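Local coordinates for protein putative hexose oxidase (Nonomuraea sp. ATCC 39727, PDB 5AWV) that probably oxidises the sugar of glycopeptide antibiotics such as teicoplanin, using a covalently bound flavin-adenine dinucleotide, at residues A[426-431]-A[451-456]; A[447-452]-A[458-463]. One frame throughout, in Å; residues are numbered along the deposited sequence.

Overall arrangement
Both contacts hang on the C-terminal part of helix 438-452, and their centres lie about 5 Å apart. Contact 1 joins that part to strand 424-432 of the seven-stranded antiparallel sheet, and all its touching residues are buried. Contact 2 folds the chain after the helix back onto the helix itself; it too is mostly buried, but at Ala450 it reaches toward solvent. Their chemistry differs accordingly: a hydroxyl-to-hydroxyl hydrogen bond with valine packing in contact 1, van der Waals contact among tyrosine, glycine and proline in contact 2. They meet where the Tyr428 and Tyr449 rings touch and where Gly458 N probably bonds to Tyr453 O.

Contact 1 of 2, residues A[426-431]-A[451-456]; sequences VNYITG and DVYAET. With N1L (2-amino-2-deoxy-beta-D-glucopyranuronic acid), chain B; T55 (8-methylnonanoic acid), chain Z.
Tyr428 reaches out from strand 424-432 to meet Val452 and Tyr453 at the end of helix 438-452, so this is a helix packed on one face of a seven-stranded antiparallel sheet. The tight part is small and fully buried. The two phenol hydroxyls, Tyr428 OH and Tyr453 OH, are hydrogen-bonded at 2.7 Å, and either may be the donor. Tyr453 OH arrives at the edge of the Tyr428 ring, close to its plane, while the rings themselves stand at 81° to one another. Their carbons still touch, Tyr428 CE1 coming within 3.7 Å of Tyr453 CE2. Val452 touches both tyrosines. Val452 CG1, anti to the backbone N (chi1 170°), sits over the centre of the Tyr453 ring, 3.8 Å above its plane, and also approaches Tyr428 OH to 3.5 Å. The other branch, Val452 CG2, lies 4.1 Å from Tyr428 CE2. Tyr449 lies against both tyrosine rings, edge-to-face with that of Tyr453.

Packing gives way quickly beyond Tyr453, the first residue to leave helical backbone angles. Ala454 is exposed, and Glu455, exposed as well, forms a salt bridge with Arg378. The other face of strand 424-432 serves the ligand: Asn427 borders the aminoglucuronic acid sugar, which is also hydrogen-bonded to Thr366 OG1, and Gly431 lies beside the 8-methylnonanoyl chain. One strand thus carries, on one side, a seam of tyrosines and valines with the helix, its buried hydroxyls paired to each other, and on the other part of the teicoplanin pocket. Val426 closes the seam at its strand end, where Val426 CG1 packs 3.6 Å from Tyr453 OH.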
loop_
_atom_site.group_PDB
_atom_site.type_symbol
_atom_site.label_atom_id
_atom_site.label_comp_id
_atom_site.label_asym_id
_atom_site.label_seq_id
_atom_site.Cartn_x
_atom_site.Cartn_y
_atom_site.Cartn_z
ATOM N N VAL A 426 -10.158 9.134 7.764
ATOM C CA VAL A 426 -10.420 8.655 9.166
ATOM C C VAL A 426 -10.452 7.151 9.217
ATOM O O VAL A 426 -11.261 6.523 8.497
ATOM C CB VAL A 426 -11.642 9.390 9.829
ATOM C CG1 VAL A 426 -12.888 9.317 9.026
ATOM C CG2 VAL A 426 -11.993 8.752 11.211
ATOM N N ASN A 427 -9.698 6.564 10.142
ATOM C CA ASN A 427 -9.697 5.170 10.359
ATOM C C ASN A 427 -10.234 4.791 11.740
ATOM O O ASN A 427 -10.016 5.494 12.741
ATOM C CB ASN A 427 -8.290 4.573 10.184
ATOM C CG ASN A 427 -7.868 4.499 8.709
ATOM O OD1 ASN A 427 -8.656 4.766 7.823
ATOM N ND2 ASN A 427 -6.636 4.161 8.470
ATOM N N TYR A 428 -10.941 3.697 11.745
ATOM C CA TYR A 428 -11.584 3.071 12.918
ATOM C C TYR A 428 -11.017 1.694 13.057
ATOM O O TYR A 428 -11.300 0.791 12.252
ATOM C CB TYR A 428 -13.119 3.117 12.739
ATOM C CG TYR A 428 -13.713 4.485 12.383
ATOM C CD1 TYR A 428 -13.816 4.886 11.068
ATOM C CD2 TYR A 428 -14.170 5.388 13.359
ATOM C CE1 TYR A 428 -14.373 6.073 10.707
ATOM C CE2 TYR A 428 -14.720 6.597 12.995
ATOM C CZ TYR A 428 -14.819 6.938 11.669
ATOM O OH TYR A 428 -15.325 8.155 11.315
ATOM N N ILE A 429 -10.188 1.498 14.092
ATOM C CA ILE A 429 -9.244 0.404 14.214
ATOM C C ILE A 429 -9.450 -0.416 15.466
ATOM O O ILE A 429 -9.705 0.140 16.509
ATOM C CB ILE A 429 -7.810 0.917 14.268
ATOM C CG1 ILE A 429 -7.502 1.763 13.029
ATOM C CG2 ILE A 429 -6.761 -0.215 14.270
ATOM C CD1 ILE A 429 -6.346 2.686 13.237
ATOM N N THR A 430 -9.430 -1.732 15.336
ATOM C CA THR A 430 -9.267 -2.577 16.546
ATOM C C THR A 430 -8.372 -3.735 16.202
ATOM O O THR A 430 -8.311 -4.195 15.062
ATOM C CB THR A 430 -10.685 -3.033 17.072
ATOM O OG1 THR A 430 -10.549 -3.749 18.327
ATOM C CG2 THR A 430 -11.387 -3.975 16.078
ATOM N N GLY A 431 -7.639 -4.218 17.200
ATOM C CA GLY A 431 -6.711 -5.336 17.071
ATOM C C GLY A 431 -6.822 -6.237 18.328
ATOM O O GLY A 431 -7.187 -5.760 19.415
ATOM N N ASP A 451 -22.298 3.929 14.692
ATOM C CA ASP A 451 -22.816 5.081 15.515
ATOM C C ASP A 451 -22.363 6.375 14.870
ATOM O O ASP A 451 -23.152 7.353 14.672
ATOM C CB ASP A 451 -22.314 5.038 16.939
ATOM C CG ASP A 451 -22.966 3.922 17.784
ATOM O OD1 ASP A 451 -23.899 3.241 17.336
ATOM O OD2 ASP A 451 -22.486 3.701 18.883
ATOM N N VAL A 452 -21.096 6.409 14.497
ATOM C CA VAL A 452 -20.594 7.607 13.818
ATOM C C VAL A 452 -21.394 7.928 12.572
ATOM O O VAL A 452 -21.779 9.069 12.378
ATOM C CB VAL A 452 -19.075 7.467 13.516
ATOM C CG1 VAL A 452 -18.572 8.568 12.610
ATOM C CG2 VAL A 452 -18.312 7.464 14.787
ATOM N N TYR A 453 -21.692 6.894 11.769
ATOM C CA TYR A 453 -22.356 7.063 10.492
ATOM C C TYR A 453 -23.861 6.745 10.571
ATOM O O TYR A 453 -24.496 6.506 9.537
ATOM C CB TYR A 453 -21.637 6.278 9.366
ATOM C CG TYR A 453 -20.197 6.801 9.163
ATOM C CD1 TYR A 453 -19.954 8.103 8.691
ATOM C CD2 TYR A 453 -19.112 6.027 9.509
ATOM C CE1 TYR A 453 -18.656 8.585 8.534
ATOM C CE2 TYR A 453 -17.827 6.550 9.402
ATOM C CZ TYR A 453 -17.631 7.784 8.900
ATOM O OH TYR A 453 -16.318 8.238 8.810
ATOM N N ALA A 454 -24.461 6.959 11.755
ATOM C CA ALA A 454 -25.855 6.518 11.992
ATOM C C ALA A 454 -26.890 7.232 11.140
ATOM O O ALA A 454 -27.886 6.623 10.707
ATOM C CB ALA A 454 -26.226 6.547 13.490
ATOM N N GLU A 455 -26.625 8.460 10.804
ATOM C CA GLU A 455 -27.562 9.226 10.007
ATOM C C GLU A 455 -27.565 8.811 8.504
ATOM O O GLU A 455 -28.500 9.108 7.791
ATOM C CB GLU A 455 -27.304 10.724 10.156
ATOM C CG GLU A 455 -27.618 11.290 11.548
ATOM C CD GLU A 455 -27.812 12.840 11.553
ATOM O OE1 GLU A 455 -27.272 13.574 10.670
ATOM O OE2 GLU A 455 -28.513 13.356 12.439
ATOM N N THR A 456 -26.555 8.099 8.024
ATOM C CA THR A 456 -26.531 7.638 6.595
ATOM C C THR A 456 -26.271 6.147 6.525
ATOM O O THR A 456 -25.343 5.665 5.840
ATOM C CB THR A 456 -25.435 8.352 5.814
ATOM O OG1 THR A 456 -24.174 8.173 6.484
ATOM C CG2 THR A 456 -25.770 9.817 5.711
HETATM C C1 N1L B . -1.112 0.914 10.226
HETATM C C2 N1L B . -2.546 0.476 10.823
HETATM C C3 N1L B . -3.641 0.379 9.743
HETATM C C4 N1L B . -3.691 1.714 9.032
HETATM C C5 N1L B . -2.355 1.931 8.269
HETATM C C6 N1L B . -2.359 3.212 7.394
HETATM N N2 N1L B . -2.515 -0.794 11.545
HETATM O O3 N1L B . -4.996 0.131 10.354
HETATM O O4 N1L B . -4.893 1.803 8.112
HETATM O O5 N1L B . -1.255 2.076 9.253
HETATM O O6B N1L B . -1.927 4.393 8.061
HETATM O O6A N1L B . -3.633 3.538 7.003
HETATM C CAD T55 Z . -4.364 -5.415 20.382
HETATM C CAE T55 Z . -3.021 -5.906 19.906
HETATM C CAG T55 Z . -2.306 -4.819 19.104
HETATM C CAH T55 Z . -3.055 -4.558 17.793
HETATM C CAI T55 Z . -2.495 -3.337 17.073
HETATM C CAJ T55 Z . -3.236 -3.100 15.754
HETATM C CAK T55 Z . -2.371 -2.219 14.883
HETATM C CAL T55 Z . -2.920 -2.095 13.452
HETATM C CAF T55 Z . -2.208 -6.293 21.122
HETATM C C T55 Z . -2.051 -1.077 12.698
HETATM O O T55 Z . -1.048 -0.534 13.213
#

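Contact 2 of 2, residues A[447-452]-A[458-463]; sequences KLYADV and GVPVPN
Tyr449 and Pro460 cross at about a right angle, the phenol end of the tyrosine pressing against the proline ring. The touch is close: Tyr449 OH lies 3.0 Å from Pro460 CD and 3.4 Å from Pro460 CG, with Pro460 CD also 3.6 Å from Tyr449 CZ. A chi1 of -166° sets CG of Tyr449 opposite its own backbone N; the ring then stands out from the helix, roughly across its axis, and so reaches Pro460. The hydroxyl has its polar partner in the sheet, a hydrogen bond to Ala368 O, so the ring is held at its far end while Lys367 adds a cation-pi contact.

Two residues before the proline, Gly458 comes up obliquely to the same ring, Gly458 O lying 3.3 Å from Tyr449 CD2. Val459 turns its side chain off toward Leu478 and Leu493, and Val459 CG1 only grazes Tyr449 CE2 at 4.4 Å. Where Gly458 passes Ala450 the two backbones touch, Gly458 CA to Ala450 CA at 4.0 Å. Gly458 takes a left-handed conformation (phi 84°) that suits a glycine, since a CB there would be jammed against the carbonyl O of the preceding residue. On another flank of the helix, one turn of it is braced by a salt bridge from Lys447 NZ to Asp451 OD2, 3.0 Å; Asn386 bonds to both of these side chains.

The chain, then, returns to helix 438-452 at Gly458 and leaves it obliquely, meeting the far end of the Tyr449 ring with Pro460. It finishes in an inverse gamma turn centred on Pro460, closed by Val461 N bonding to Val459 O at 2.9 Å.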
loop_
_atom_site.group_PDB
_atom_site.type_symbol
_atom_site.label_atom_id
_atom_site.label_comp_id
_atom_site.label_asym_id
_atom_site.label_seq_id
_atom_site.Cartn_x
_atom_site.Cartn_y
_atom_site.Cartn_z
ATOM N N LYS A 447 -19.750 -1.188 15.991
ATOM C CA LYS A 447 -20.700 -0.284 16.677
ATOM C C LYS A 447 -20.159 1.152 16.549
ATOM O O LYS A 447 -20.919 2.032 16.287
ATOM C CB LYS A 447 -20.935 -0.690 18.172
ATOM C CG LYS A 447 -21.927 0.178 18.902
ATOM C CD LYS A 447 -22.037 -0.194 20.397
ATOM C CE LYS A 447 -23.046 0.768 21.055
ATOM N NZ LYS A 447 -22.352 2.048 21.422
ATOM N N LEU A 448 -18.875 1.353 16.821
ATOM C CA LEU A 448 -18.216 2.656 16.681
ATOM C C LEU A 448 -18.518 3.293 15.308
ATOM O O LEU A 448 -19.003 4.447 15.202
ATOM C CB LEU A 448 -16.737 2.493 16.899
ATOM C CG LEU A 448 -15.809 3.635 16.433
ATOM C CD1 LEU A 448 -16.113 4.896 17.191
ATOM C CD2 LEU A 448 -14.369 3.215 16.682
ATOM N N TYR A 449 -18.370 2.459 14.258
ATOM C CA TYR A 449 -18.526 2.942 12.894
ATOM C C TYR A 449 -19.938 3.254 12.599
ATOM O O TYR A 449 -20.221 4.332 12.150
ATOM C CB TYR A 449 -17.953 1.898 11.921
ATOM C CG TYR A 449 -17.729 2.349 10.505
ATOM C CD1 TYR A 449 -16.520 2.934 10.154
ATOM C CD2 TYR A 449 -18.589 1.924 9.499
ATOM C CE1 TYR A 449 -16.188 3.180 8.822
ATOM C CE2 TYR A 449 -18.294 2.172 8.163
ATOM C CZ TYR A 449 -17.096 2.833 7.836
ATOM O OH TYR A 449 -16.803 3.087 6.516
ATOM N N ALA A 450 -20.851 2.315 12.914
ATOM C CA ALA A 450 -22.280 2.493 12.695
ATOM C C ALA A 450 -22.837 3.683 13.504
ATOM O O ALA A 450 -23.656 4.446 12.991
ATOM C CB ALA A 450 -23.042 1.218 13.044
ATOM N N ASP A 451 -22.298 3.929 14.692
ATOM C CA ASP A 451 -22.816 5.081 15.515
ATOM C C ASP A 451 -22.363 6.375 14.870
ATOM O O ASP A 451 -23.152 7.353 14.672
ATOM C CB ASP A 451 -22.314 5.038 16.939
ATOM C CG ASP A 451 -22.966 3.922 17.784
ATOM O OD1 ASP A 451 -23.899 3.241 17.336
ATOM O OD2 ASP A 451 -22.486 3.701 18.883
ATOM N N VAL A 452 -21.096 6.409 14.497
ATOM C CA VAL A 452 -20.594 7.607 13.818
ATOM C C VAL A 452 -21.394 7.928 12.572
ATOM O O VAL A 452 -21.779 9.069 12.378
ATOM C CB VAL A 452 -19.075 7.467 13.516
ATOM C CG1 VAL A 452 -18.572 8.568 12.610
ATOM C CG2 VAL A 452 -18.312 7.464 14.787
ATOM N N GLY A 458 -25.115 3.807 8.562
ATOM C CA GLY A 458 -23.952 3.108 9.106
ATOM C C GLY A 458 -22.661 3.208 8.282
ATOM O O GLY A 458 -21.667 2.630 8.701
ATOM N N VAL A 459 -22.655 4.028 7.216
ATOM C CA VAL A 459 -21.504 4.129 6.364
ATOM C C VAL A 459 -21.304 5.507 5.905
ATOM O O VAL A 459 -22.243 6.302 5.927
ATOM C CB VAL A 459 -21.599 3.185 5.095
ATOM C CG1 VAL A 459 -21.751 1.721 5.508
ATOM C CG2 VAL A 459 -22.700 3.599 4.153
ATOM N N PRO A 460 -20.063 5.814 5.434
ATOM C CA PRO A 460 -19.749 7.216 5.074
ATOM C C PRO A 460 -20.241 7.599 3.669
ATOM O O PRO A 460 -19.457 7.903 2.804
ATOM C CB PRO A 460 -18.185 7.262 5.201
ATOM C CG PRO A 460 -17.781 5.883 4.835
ATOM C CD PRO A 460 -18.828 5.042 5.602
ATOM N N VAL A 461 -21.561 7.644 3.481
ATOM C CA VAL A 461 -22.158 8.048 2.250
ATOM C C VAL A 461 -21.645 9.432 1.936
ATOM O O VAL A 461 -21.656 10.323 2.822
ATOM C CB VAL A 461 -23.716 8.118 2.333
ATOM C CG1 VAL A 461 -24.316 8.645 1.044
ATOM C CG2 VAL A 461 -24.240 6.748 2.609
ATOM N N PRO A 462 -21.182 9.632 0.686
ATOM C CA PRO A 462 -20.832 10.974 0.284
ATOM C C PRO A 462 -21.872 12.028 0.506
ATOM O O PRO A 462 -22.989 11.963 -0.038
ATOM C CB PRO A 462 -20.401 10.838 -1.180
ATOM C CG PRO A 462 -19.905 9.460 -1.285
ATOM C CD PRO A 462 -20.784 8.649 -0.352
ATOM N N ASN A 463 -21.516 12.999 1.323
ATOM C CA ASN A 463 -22.441 14.129 1.562
ATOM C C ASN A 463 -21.653 15.369 1.833
ATOM O O ASN A 463 -20.553 15.467 1.332
ATOM C CB ASN A 463 -23.489 13.762 2.630
ATOM C CG ASN A 463 -22.901 13.487 3.994
ATOM O OD1 ASN A 463 -21.722 13.728 4.279
ATOM N ND2 ASN A 463 -23.756 12.937 4.881
#